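Local structure of free methionine-R-sulfoxide reductase (Saccharomyces cerevisiae, 3KO6) at residues K130-V135 and V147-C152. The protein catalyses the thioredoxin-dependent reduction of the R-enantiomer of free methionine sulfoxide to methionine and helps protect yeast from oxidative stress. Residues are numbered along the deposited sequence; the frame is centred on the assembly and turned at random.
With SME (methionine sulfoxide), chain C.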
loop_
_atom_site.group_PDB
_atom_site.type_symbol
_atom_site.label_atom_id
_atom_site.label_comp_id
_atom_site.label_asym_id
_atom_site.label_seq_id
_atom_site.Cartn_x
_atom_site.Cartn_y
_atom_site.Cartn_z
ATOM N N LYS A 130 7.341 17.480 7.122
ATOM C CA LYS A 130 8.455 18.415 7.357
ATOM C C LYS A 130 9.798 17.868 6.868
ATOM O O LYS A 130 10.662 18.633 6.449
ATOM C CB LYS A 130 8.579 18.785 8.835
ATOM C CG LYS A 130 7.492 19.681 9.376
ATOM C CD LYS A 130 7.799 20.063 10.822
ATOM C CE LYS A 130 6.928 21.207 11.320
ATOM N NZ LYS A 130 5.552 20.752 11.687
ATOM N N SER A 131 10.002 16.555 6.930
ATOM C CA SER A 131 11.257 16.004 6.399
ATOM C C SER A 131 11.026 14.769 5.532
ATOM O O SER A 131 9.943 14.177 5.574
ATOM C CB SER A 131 12.268 15.727 7.516
ATOM O OG SER A 131 11.795 14.747 8.422
ATOM N N GLU A 132 12.038 14.394 4.746
ATOM C CA GLU A 132 11.898 13.320 3.762
ATOM C C GLU A 132 13.218 12.657 3.398
ATOM O O GLU A 132 14.250 13.312 3.346
ATOM C CB GLU A 132 11.234 13.873 2.492
ATOM C CG GLU A 132 10.764 12.806 1.513
ATOM C CD GLU A 132 9.973 13.338 0.325
ATOM O OE1 GLU A 132 9.553 12.499 -0.503
ATOM O OE2 GLU A 132 9.766 14.569 0.209
ATOM N N ILE A 133 13.185 11.349 3.157
ATOM C CA ILE A 133 14.325 10.657 2.542
ATOM C C ILE A 133 13.837 9.857 1.344
ATOM O O ILE A 133 12.758 9.244 1.401
ATOM C CB ILE A 133 15.074 9.714 3.518
ATOM C CG1 ILE A 133 16.284 9.088 2.821
ATOM C CG2 ILE A 133 14.167 8.607 4.015
ATOM C CD1 ILE A 133 17.259 8.348 3.787
ATOM N N VAL A 134 14.624 9.879 0.264
ATOM C CA VAL A 134 14.342 9.090 -0.938
ATOM C C VAL A 134 15.598 8.391 -1.385
ATOM O O VAL A 134 16.666 9.002 -1.469
ATOM C CB VAL A 134 13.804 9.950 -2.104
ATOM C CG1 VAL A 134 13.578 9.095 -3.338
ATOM C CG2 VAL A 134 12.494 10.676 -1.672
ATOM N N VAL A 135 15.454 7.100 -1.670
ATOM C CA VAL A 135 16.554 6.241 -2.066
ATOM C C VAL A 135 16.161 5.575 -3.371
ATOM O O VAL A 135 15.099 4.963 -3.437
ATOM C CB VAL A 135 16.804 5.180 -0.973
ATOM C CG1 VAL A 135 17.834 4.159 -1.426
ATOM C CG2 VAL A 135 17.214 5.857 0.336
ATOM N N VAL A 147 11.788 4.488 -6.772
ATOM C CA VAL A 147 12.383 5.111 -5.587
ATOM C C VAL A 147 11.707 4.594 -4.329
ATOM O O VAL A 147 10.527 4.261 -4.334
ATOM C CB VAL A 147 12.252 6.670 -5.624
ATOM C CG1 VAL A 147 12.999 7.268 -6.816
ATOM C CG2 VAL A 147 10.776 7.113 -5.648
ATOM N N ILE A 148 12.464 4.515 -3.252
ATOM C CA ILE A 148 11.886 4.282 -1.946
ATOM C C ILE A 148 11.772 5.635 -1.274
ATOM O O ILE A 148 12.768 6.351 -1.143
ATOM C CB ILE A 148 12.770 3.388 -1.064
ATOM C CG1 ILE A 148 13.272 2.162 -1.845
ATOM C CG2 ILE A 148 12.001 2.996 0.190
ATOM C CD1 ILE A 148 14.274 1.271 -1.056
ATOM N N ASP A 149 10.565 5.970 -0.834
ATOM C CA ASP A 149 10.276 7.278 -0.262
ATOM C C ASP A 149 9.666 7.167 1.129
ATOM O O ASP A 149 8.763 6.340 1.371
ATOM C CB ASP A 149 9.306 7.995 -1.188
ATOM C CG ASP A 149 9.052 9.430 -0.777
ATOM O OD1 ASP A 149 9.740 9.925 0.142
ATOM O OD2 ASP A 149 8.168 10.062 -1.383
ATOM N N ILE A 150 10.164 7.993 2.046
ATOM C CA ILE A 150 9.617 8.084 3.418
ATOM C C ILE A 150 9.474 9.552 3.828
ATOM O O ILE A 150 10.419 10.344 3.665
ATOM C CB ILE A 150 10.517 7.386 4.482
ATOM C CG1 ILE A 150 11.061 6.037 3.966
ATOM C CG2 ILE A 150 9.754 7.225 5.811
ATOM C CD1 ILE A 150 11.920 5.265 4.998
ATOM N N ASP A 151 8.313 9.902 4.378
ATOM C CA ASP A 151 8.071 11.238 4.904
ATOM C C ASP A 151 7.938 11.250 6.421
ATOM O O ASP A 151 7.356 10.326 7.014
ATOM C CB ASP A 151 6.772 11.789 4.329
ATOM C CG ASP A 151 6.826 12.002 2.837
ATOM O OD1 ASP A 151 7.907 11.937 2.230
ATOM O OD2 ASP A 151 5.764 12.250 2.268
ATOM N N CYS A 152 8.406 12.328 7.043
ATOM C CA CYS A 152 8.344 12.466 8.484
ATOM C C CYS A 152 7.689 13.777 8.876
ATOM O O CYS A 152 7.906 14.807 8.223
ATOM C CB CYS A 152 9.745 12.377 9.070
ATOM S SG CYS A 152 9.836 12.465 10.866
HETATM N N SME C . 5.565 11.584 -3.599
HETATM C CA SME C . 6.297 12.250 -2.492
HETATM C CB SME C . 6.668 13.643 -2.979
HETATM C CG SME C . 8.004 14.124 -2.382
HETATM S S SME C . 9.095 14.695 -3.567
HETATM O OE SME C . 8.672 14.369 -4.958
HETATM C CE SME C . 9.248 16.382 -3.368
HETATM C C SME C . 5.498 12.262 -1.211
HETATM O O SME C . 5.856 12.950 -0.257
HETATM O OXT SME C . 4.411 11.597 -1.047
#
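E132 and D149 bring their carboxylates together against the bound methionine sulfoxide, with E132 OE1 2.7 Å from D149 OD1 and the two planes nearly coplanar although one side chain meets the other nearly square-on. D151 follows the same course as E132, but its carboxylate is turned almost perpendicular (82°) to that of E132. The three acids meet different parts of the ligand: E132 lies beside its side-chain carbon CG and D149 beside its alpha carbon, while D151 OD2 is 2.6 Å from SME O of the carboxylate. E132 gets there with its chain fully extended, CG anti to the backbone N (chi1 -168°), which carries the carboxylate to the end of D149. Beside this group, V134 CG2 borders D149 OD1, while V134 CG1 packs on V147 CB at 3.6 Å. V100, C101 and A104 of helix 99-107 flank the same face.

The backbone sets this spacing. Strands 131-135 and 147-152 run antiparallel, and I133 with I150 and V135 with I148 form hydrogen-bonded pairs, each with two reciprocal amide-carbonyl bonds. E132 and V134, like D149 and D151, are two residues apart and share a face; they form the non-hydrogen-bonded pairs between the bonded ones. Where the first strand begins, K130 and S131 both face C152, a classic beta bulge: C152 O accepts from both amides and C152 N bonds back to S131 O. S131 OG is hydrogen-bonded to D154 O and G157 N.

On the opposite face, I133 CG2 lies against I150, and V135 beside I148, packed against L166 and A170 of helix 160-176. The whole illustrates a hairpin of the GAF-domain sheet, strand 144-152 lying between 64-72 and 131-138, with one face largely apolar at I133, V135, I148 and I150 and the other bearing acidic residues in the methionine sulfoxide pocket.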